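Spike protein P1 (Pseudoalteromonas phage pm2, PDB 2VVE) is the receptor-binding spike at the fivefold vertices of the virion, its C-terminal part recognising the host and its N-terminal part joining the capsid vertex. Local coordinates at residues 35-46 and 62-73. Residues are numbered along the deposited sequence; the frame is centred on the assembly and turned at random.
Sequences RASIKSPVDIWI and RKFEAGQEFQIN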
ATOM      1  N   ARG A  35      27.714  -5.217  -6.147  1.00 10.70           N
ATOM      2  CA  ARG A  35      26.353  -4.880  -5.760  1.00 10.67           C
ATOM      3  C   ARG A  35      25.471  -6.119  -5.769  1.00 11.76           C
ATOM      4  O   ARG A  35      25.638  -7.010  -6.611  1.00 13.61           O
ATOM      5  CB  ARG A  35      25.805  -3.798  -6.711  1.00 11.85           C
ATOM      6  CG  ARG A  35      24.344  -3.421  -6.466  1.00 15.84           C
ATOM      7  CD  ARG A  35      23.895  -2.285  -7.390  1.00 23.85           C
ATOM      8  NE  ARG A  35      22.537  -1.869  -7.065  1.00 26.71           N
ATOM      9  CZ  ARG A  35      21.432  -2.271  -7.689  1.00 16.06           C
ATOM     10  NH1 ARG A  35      20.265  -1.814  -7.270  1.00 15.70           N
ATOM     11  NH2 ARG A  35      21.481  -3.110  -8.724  1.00 20.95           N
ATOM     12  N   ALA A  36      24.553  -6.176  -4.808  1.00  7.97           N
ATOM     13  CA  ALA A  36      23.493  -7.178  -4.787  1.00 10.49           C
ATOM     14  C   ALA A  36      22.158  -6.483  -4.487  1.00 12.80           C
ATOM     15  O   ALA A  36      22.059  -5.714  -3.533  1.00 13.08           O
ATOM     16  CB  ALA A  36      23.796  -8.256  -3.756  1.00 13.01           C
ATOM     17  N   SER A  37      21.152  -6.721  -5.324  1.00  7.96           N
ATOM     18  CA  SER A  37      19.780  -6.297  -5.008  1.00  6.18           C
ATOM     19  C   SER A  37      18.992  -7.532  -4.586  1.00 12.27           C
ATOM     20  O   SER A  37      18.902  -8.502  -5.334  1.00 11.87           O
ATOM     21  CB  SER A  37      19.114  -5.587  -6.201  1.00  8.65           C
ATOM     22  OG  SER A  37      18.008  -4.758  -5.802  1.00 11.29           O
ATOM     23  N   ILE A  38      18.406  -7.473  -3.391  1.00 10.08           N
ATOM     24  CA  ILE A  38      17.863  -8.645  -2.719  1.00  9.48           C
ATOM     25  C   ILE A  38      16.403  -8.400  -2.299  1.00  8.81           C
ATOM     26  O   ILE A  38      16.055  -7.315  -1.833  1.00 10.00           O
ATOM     27  CB  ILE A  38      18.707  -8.973  -1.464  1.00 11.32           C
ATOM     28  CG1 ILE A  38      20.189  -9.152  -1.840  1.00 14.30           C
ATOM     29  CG2 ILE A  38      18.143 -10.189  -0.690  1.00 12.05           C
ATOM     30  CD1 ILE A  38      21.149  -8.875  -0.717  1.00 22.02           C
ATOM     31  N   LYS A  39      15.568  -9.430  -2.441  1.00  9.24           N
ATOM     32  CA  LYS A  39      14.216  -9.381  -1.898  1.00  6.90           C
ATOM     33  C   LYS A  39      13.917 -10.712  -1.235  1.00 10.59           C
ATOM     34  O   LYS A  39      14.039 -11.763  -1.865  1.00 13.52           O
ATOM     35  CB  LYS A  39      13.150  -9.088  -2.961  1.00  8.15           C
ATOM     36  CG  LYS A  39      11.717  -8.911  -2.356  1.00 11.14           C
ATOM     37  CD  LYS A  39      10.608  -8.853  -3.418  1.00 11.13           C
ATOM     38  CE  LYS A  39      10.742  -7.598  -4.286  1.00  9.38           C
ATOM     39  NZ  LYS A  39       9.660  -7.489  -5.316  1.00 14.21           N
ATOM     40  N   SER A  40      13.525 -10.642   0.034  1.00 10.59           N
ATOM     41  CA  SER A  40      13.168 -11.841   0.809  1.00 10.71           C
ATOM     42  C   SER A  40      11.652 -11.925   0.959  1.00 10.98           C
ATOM     43  O   SER A  40      11.009 -10.908   1.213  1.00 11.79           O
ATOM     44  CB  SER A  40      13.820 -11.792   2.195  1.00 11.08           C
ATOM     45  OG  SER A  40      13.425 -12.894   3.000  1.00  9.79           O
ATOM     46  N   PRO A  41      11.078 -13.138   0.825  1.00  8.52           N
ATOM     47  CA  PRO A  41       9.640 -13.275   0.969  1.00 10.90           C
ATOM     48  C   PRO A  41       9.200 -13.309   2.434  1.00 13.59           C
ATOM     49  O   PRO A  41       8.003 -13.331   2.710  1.00 11.60           O
ATOM     50  CB  PRO A  41       9.353 -14.629   0.301  1.00 17.44           C
ATOM     51  CG  PRO A  41      10.582 -15.431   0.571  1.00 15.25           C
ATOM     52  CD  PRO A  41      11.723 -14.438   0.521  1.00  6.81           C
ATOM     53  N   VAL A  42      10.171 -13.322   3.345  1.00  9.79           N
ATOM     54  CA  VAL A  42       9.910 -13.270   4.786  1.00 11.54           C
ATOM     55  C   VAL A  42      10.764 -12.177   5.416  1.00  9.25           C
ATOM     56  O   VAL A  42      11.818 -11.811   4.862  1.00 10.50           O
ATOM     57  CB  VAL A  42      10.174 -14.654   5.474  1.00 12.21           C
ATOM     58  CG1 VAL A  42       9.237 -15.723   4.906  1.00 11.98           C
ATOM     59  CG2 VAL A  42      11.635 -15.099   5.309  1.00 15.55           C
ATOM     60  N   ASP A  43      10.325 -11.657   6.570  1.00 10.98           N
ATOM     61  CA  ASP A  43      11.181 -10.733   7.332  1.00 14.83           C
ATOM     62  C   ASP A  43      12.561 -11.357   7.538  1.00  9.54           C
ATOM     63  O   ASP A  43      12.684 -12.547   7.887  1.00 10.60           O
ATOM     64  CB  ASP A  43      10.585 -10.408   8.699  1.00 13.02           C
ATOM     65  CG  ASP A  43       9.299  -9.595   8.622  1.00 17.21           C
ATOM     66  OD1 ASP A  43       8.927  -9.075   7.549  1.00 13.50           O
ATOM     67  OD2 ASP A  43       8.659  -9.466   9.680  1.00 14.34           O
ATOM     68  N   ILE A  44      13.598 -10.559   7.324  1.00 11.08           N
ATOM     69  CA  ILE A  44      14.956 -11.084   7.318  1.00 10.17           C
ATOM     70  C   ILE A  44      15.881 -10.122   8.071  1.00  7.68           C
ATOM     71  O   ILE A  44      15.829  -8.908   7.876  1.00 13.30           O
ATOM     72  CB  ILE A  44      15.472 -11.342   5.863  1.00 12.64           C
ATOM     73  CG1 ILE A  44      16.808 -12.108   5.882  1.00 11.41           C
ATOM     74  CG2 ILE A  44      15.567 -10.021   5.031  1.00  9.23           C
ATOM     75  CD1 ILE A  44      17.267 -12.611   4.516  1.00 14.12           C
ATOM     76  N   TRP A  45      16.726 -10.686   8.922  1.00  9.56           N
ATOM     77  CA  TRP A  45      17.659  -9.900   9.700  1.00  9.30           C
ATOM     78  C   TRP A  45      19.021 -10.035   9.031  1.00 11.27           C
ATOM     79  O   TRP A  45      19.427 -11.148   8.687  1.00  9.65           O
ATOM     80  CB  TRP A  45      17.640 -10.375  11.154  1.00 10.26           C
ATOM     81  CG  TRP A  45      16.455  -9.825  11.927  1.00 13.89           C
ATOM     82  CD1 TRP A  45      16.465  -8.773  12.816  1.00 17.83           C
ATOM     83  CD2 TRP A  45      15.096 -10.283  11.871  1.00 13.25           C
ATOM     84  NE1 TRP A  45      15.201  -8.560  13.317  1.00 18.73           N
ATOM     85  CE2 TRP A  45      14.341  -9.465  12.750  1.00 14.81           C
ATOM     86  CE3 TRP A  45      14.441 -11.297  11.158  1.00 16.62           C
ATOM     87  CZ2 TRP A  45      12.964  -9.639  12.944  1.00 22.32           C
ATOM     88  CZ3 TRP A  45      13.065 -11.465  11.347  1.00 21.12           C
ATOM     89  CH2 TRP A  45      12.345 -10.636  12.237  1.00 18.65           C
ATOM     90  N   ILE A  46      19.681  -8.902   8.794  1.00  9.65           N
ATOM     91  CA  ILE A  46      20.920  -8.844   8.006  1.00  9.12           C
ATOM     92  C   ILE A  46      22.019  -8.189   8.843  1.00 14.47           C
ATOM     93  O   ILE A  46      21.790  -7.171   9.503  1.00 10.94           O
ATOM     94  CB  ILE A  46      20.728  -8.055   6.680  1.00 11.69           C
ATOM     95  CG1 ILE A  46      19.666  -8.728   5.785  1.00  9.82           C
ATOM     96  CG2 ILE A  46      22.048  -7.916   5.922  1.00 13.87           C
ATOM     97  CD1 ILE A  46      20.110 -10.076   5.167  1.00 12.38           C
ATOM     98  N   ARG A  62      19.929  -6.079  11.629  1.00 11.52           N
ATOM     99  CA  ARG A  62      18.723  -5.276  11.477  1.00 10.27           C
ATOM    100  C   ARG A  62      17.761  -5.920  10.486  1.00  8.97           C
ATOM    101  O   ARG A  62      18.168  -6.624   9.557  1.00 11.95           O
ATOM    102  CB  ARG A  62      19.048  -3.850  11.040  1.00  9.61           C
ATOM    103  CG  ARG A  62      19.613  -3.716   9.631  1.00  8.94           C
ATOM    104  CD  ARG A  62      19.170  -2.409   9.021  1.00 13.45           C
ATOM    105  NE  ARG A  62      17.793  -2.483   8.537  1.00 10.50           N
ATOM    106  CZ  ARG A  62      17.262  -1.621   7.671  1.00 14.53           C
ATOM    107  NH1 ARG A  62      17.997  -0.595   7.226  1.00 13.64           N
ATOM    108  NH2 ARG A  62      16.008  -1.782   7.253  1.00 13.63           N
ATOM    109  N   LYS A  63      16.477  -5.659  10.711  1.00  9.99           N
ATOM    110  CA  LYS A  63      15.412  -6.245   9.929  1.00 10.74           C
ATOM    111  C   LYS A  63      15.210  -5.534   8.592  1.00 10.63           C
ATOM    112  O   LYS A  63      15.231  -4.298   8.515  1.00 11.66           O
ATOM    113  CB  LYS A  63      14.107  -6.200  10.740  1.00 11.43           C
ATOM    114  CG  LYS A  63      12.948  -6.977  10.106  1.00 11.48           C
ATOM    115  CD  LYS A  63      11.716  -7.042  11.032  1.00 20.60           C
ATOM    116  CE  LYS A  63      10.805  -5.843  10.908  1.00 24.37           C
ATOM    117  NZ  LYS A  63       9.427  -6.211  11.379  1.00 24.99           N
ATOM    118  N   PHE A  64      15.023  -6.338   7.557  1.00  7.07           N
ATOM    119  CA  PHE A  64      14.361  -5.899   6.334  1.00 11.33           C
ATOM    120  C   PHE A  64      13.036  -6.662   6.214  1.00 13.35           C
ATOM    121  O   PHE A  64      12.952  -7.849   6.545  1.00 11.72           O
ATOM    122  CB  PHE A  64      15.268  -6.111   5.120  1.00 10.58           C
ATOM    123  CG  PHE A  64      16.494  -5.230   5.121  1.00 10.67           C
ATOM    124  CD1 PHE A  64      16.490  -4.003   4.441  1.00 15.11           C
ATOM    125  CD2 PHE A  64      17.652  -5.619   5.813  1.00  7.59           C
ATOM    126  CE1 PHE A  64      17.624  -3.178   4.447  1.00  8.98           C
ATOM    127  CE2 PHE A  64      18.788  -4.807   5.842  1.00 13.87           C
ATOM    128  CZ  PHE A  64      18.785  -3.583   5.150  1.00 10.78           C
ATOM    129  N   GLU A  65      11.992  -5.975   5.763  1.00 11.38           N
ATOM    130  CA  GLU A  65      10.658  -6.580   5.708  1.00 11.35           C
ATOM    131  C   GLU A  65      10.453  -7.554   4.546  1.00  7.58           C
ATOM    132  O   GLU A  65      11.097  -7.443   3.479  1.00  8.31           O
ATOM    133  CB  GLU A  65       9.574  -5.498   5.687  1.00 14.11           C
ATOM    134  CG  GLU A  65       9.587  -4.614   6.918  1.00 16.51           C
ATOM    135  CD  GLU A  65       8.603  -3.468   6.794  1.00 35.98           C
ATOM    136  OE1 GLU A  65       7.384  -3.723   6.852  1.00 39.35           O
ATOM    137  OE2 GLU A  65       9.046  -2.311   6.636  1.00 34.33           O
ATOM    138  N   ALA A  66       9.566  -8.517   4.765  1.00 11.22           N
ATOM    139  CA  ALA A  66       9.090  -9.387   3.691  1.00 15.95           C
ATOM    140  C   ALA A  66       8.691  -8.508   2.520  1.00 13.10           C
ATOM    141  O   ALA A  66       7.967  -7.506   2.693  1.00 11.31           O
ATOM    142  CB  ALA A  66       7.886 -10.206   4.151  1.00 14.02           C
ATOM    143  N   GLY A  67       9.189  -8.869   1.341  1.00  7.33           N
ATOM    144  CA  GLY A  67       8.852  -8.179   0.097  1.00  9.05           C
ATOM    145  C   GLY A  67       9.597  -6.882  -0.163  1.00 10.12           C
ATOM    146  O   GLY A  67       9.375  -6.231  -1.193  1.00 10.40           O
ATOM    147  N   GLN A  68      10.465  -6.488   0.766  1.00  9.02           N
ATOM    148  CA  GLN A  68      11.194  -5.229   0.641  1.00  9.50           C
ATOM    149  C   GLN A  68      12.449  -5.481  -0.172  1.00 11.92           C
ATOM    150  O   GLN A  68      13.257  -6.351   0.163  1.00 11.75           O
ATOM    151  CB  GLN A  68      11.608  -4.686   2.008  1.00 10.37           C
ATOM    152  CG  GLN A  68      12.506  -3.431   1.888  1.00  8.73           C
ATOM    153  CD  GLN A  68      12.958  -2.891   3.218  1.00 14.77           C
ATOM    154  OE1 GLN A  68      12.565  -3.388   4.279  1.00 14.42           O
ATOM    155  NE2 GLN A  68      13.801  -1.861   3.173  1.00 11.66           N
ATOM    156  N   GLU A  69      12.612  -4.718  -1.246  1.00 10.05           N
ATOM    157  CA  GLU A  69      13.840  -4.784  -2.016  1.00  9.03           C
ATOM    158  C   GLU A  69      14.884  -3.919  -1.324  1.00 10.72           C
ATOM    159  O   GLU A  69      14.625  -2.759  -0.995  1.00 12.89           O
ATOM    160  CB  GLU A  69      13.615  -4.295  -3.452  1.00 13.31           C
ATOM    161  CG  GLU A  69      14.830  -4.512  -4.371  1.00 10.06           C
ATOM    162  CD  GLU A  69      14.839  -5.881  -5.020  1.00  8.89           C
ATOM    163  OE1 GLU A  69      13.743  -6.434  -5.245  1.00 13.72           O
ATOM    164  OE2 GLU A  69      15.949  -6.388  -5.349  1.00 10.76           O
ATOM    165  N   PHE A  70      16.066  -4.486  -1.095  1.00  7.52           N
ATOM    166  CA  PHE A  70      17.156  -3.720  -0.515  1.00  7.85           C
ATOM    167  C   PHE A  70      18.481  -4.068  -1.195  1.00 12.97           C
ATOM    168  O   PHE A  70      18.553  -5.028  -1.965  1.00 12.49           O
ATOM    169  CB  PHE A  70      17.205  -3.940   1.013  1.00 14.90           C
ATOM    170  CG  PHE A  70      17.512  -5.370   1.442  1.00 12.15           C
ATOM    171  CD1 PHE A  70      18.807  -5.727   1.817  1.00  9.42           C
ATOM    172  CD2 PHE A  70      16.508  -6.338   1.513  1.00 10.18           C
ATOM    173  CE1 PHE A  70      19.109  -7.048   2.213  1.00 12.08           C
ATOM    174  CE2 PHE A  70      16.802  -7.658   1.933  1.00 15.65           C
ATOM    175  CZ  PHE A  70      18.099  -8.005   2.283  1.00 13.91           C
ATOM    176  N   GLN A  71      19.512  -3.280  -0.941  1.00  8.54           N
ATOM    177  CA  GLN A  71      20.792  -3.541  -1.592  1.00  9.68           C
ATOM    178  C   GLN A  71      21.920  -3.667  -0.581  1.00 13.79           C
ATOM    179  O   GLN A  71      21.884  -3.048   0.491  1.00 13.26           O
ATOM    180  CB  GLN A  71      21.121  -2.455  -2.625  1.00  6.36           C
ATOM    181  CG  GLN A  71      20.209  -2.418  -3.846  1.00 16.40           C
ATOM    182  CD  GLN A  71      18.888  -1.722  -3.567  1.00 15.69           C
ATOM    183  OE1 GLN A  71      18.853  -0.632  -2.966  1.00 18.05           O
ATOM    184  NE2 GLN A  71      17.795  -2.349  -3.970  1.00 16.43           N
ATOM    185  N   ILE A  72      22.904  -4.482  -0.942  1.00  8.91           N
ATOM    186  CA  ILE A  72      24.169  -4.586  -0.220  1.00 10.46           C
ATOM    187  C   ILE A  72      25.276  -4.298  -1.242  1.00 13.88           C
ATOM    188  O   ILE A  72      25.311  -4.940  -2.305  1.00 14.62           O
ATOM    189  CB  ILE A  72      24.376  -6.010   0.345  1.00 17.07           C
ATOM    190  CG1 ILE A  72      23.199  -6.450   1.239  1.00 20.78           C
ATOM    191  CG2 ILE A  72      25.743  -6.133   1.051  1.00 23.00           C
ATOM    192  CD1 ILE A  72      22.952  -5.599   2.470  1.00 34.19           C
ATOM    193  N   ASN A  73      26.172  -3.347  -0.933  1.00 11.30           N
ATOM    194  CA  ASN A  73      27.211  -2.947  -1.891  1.00 14.02           C
ATOM    195  C   ASN A  73      28.633  -3.308  -1.454  1.00 16.50           C
ATOM    196  O   ASN A  73      29.604  -2.747  -1.953  1.00 19.10           O
ATOM    197  CB  ASN A  73      27.152  -1.444  -2.176  1.00 16.20           C
ATOM    198  CG  ASN A  73      25.910  -1.021  -2.957  1.00 22.41           C
ATOM    199  OD1 ASN A  73      25.049  -1.826  -3.288  1.00 25.86           O
ATOM    200  ND2 ASN A  73      25.815   0.268  -3.232  1.00 29.50           N
TER
HETATM  201  O   HOH W   1      13.301  -8.404   1.763  1.00 11.93           O
HETATM  202  O   HOH W   2       7.273  -7.224  10.312  1.00 32.10           O
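Arg62 and Ile46 exchange two backbone hydrogen bonds where strand 62-64, the outermost strand of its sheet within the chain, joins strand 44-46 in one sheet of a jelly roll; strand 69-72 runs antiparallel to 35-39 in the facing sheet. The Arg62 guanidinium lies flat on the Phe64 ring. NE and NH2 of Arg62 both grip the backbone O of Lys63, and NH1 salt-bridges Glu69 of a second subunit. Lys63 runs alongside the Trp45 indole. Lys63 CB sits over one face of the five-membered ring of Trp45, 3.9 Å from its centroid, a CH-pi contact. Lys63 NZ has a long salt bridge of 3.8 Å to Asp43 OD2, bridged also by a water. Ile46 CG1 packs 3.7 Å from Phe64 CD2. Residues Glu65 to Gln68 form a type II turn. Ala66 N donates to the anti lone pair of Asp43 OD1, and Gly67 N gives a nearly straight 2.7 Å bond to Ser40 O. Another water links Ser40 N with Gln68 O. Glu69 bends at chi2 (87°), which turns its carboxylate back to Ser37, and Ser37 OG donates to Glu69 OE2 at 2.7 Å. The first torsion of Phe70 (chi1 64°) swings its ring over toward strand 35-39. There Ile38 CB packs over one face and Phe64 over the opposite one, a sandwich that spans both sheets. Ser37 OG also accepts from Gln71 NE2 at 3.0 Å, with the oxygen close to the Gln71 amide plane. On the core face of that sheet, Ile72 CG1 touches Ile38 CD1 at 3.7 Å.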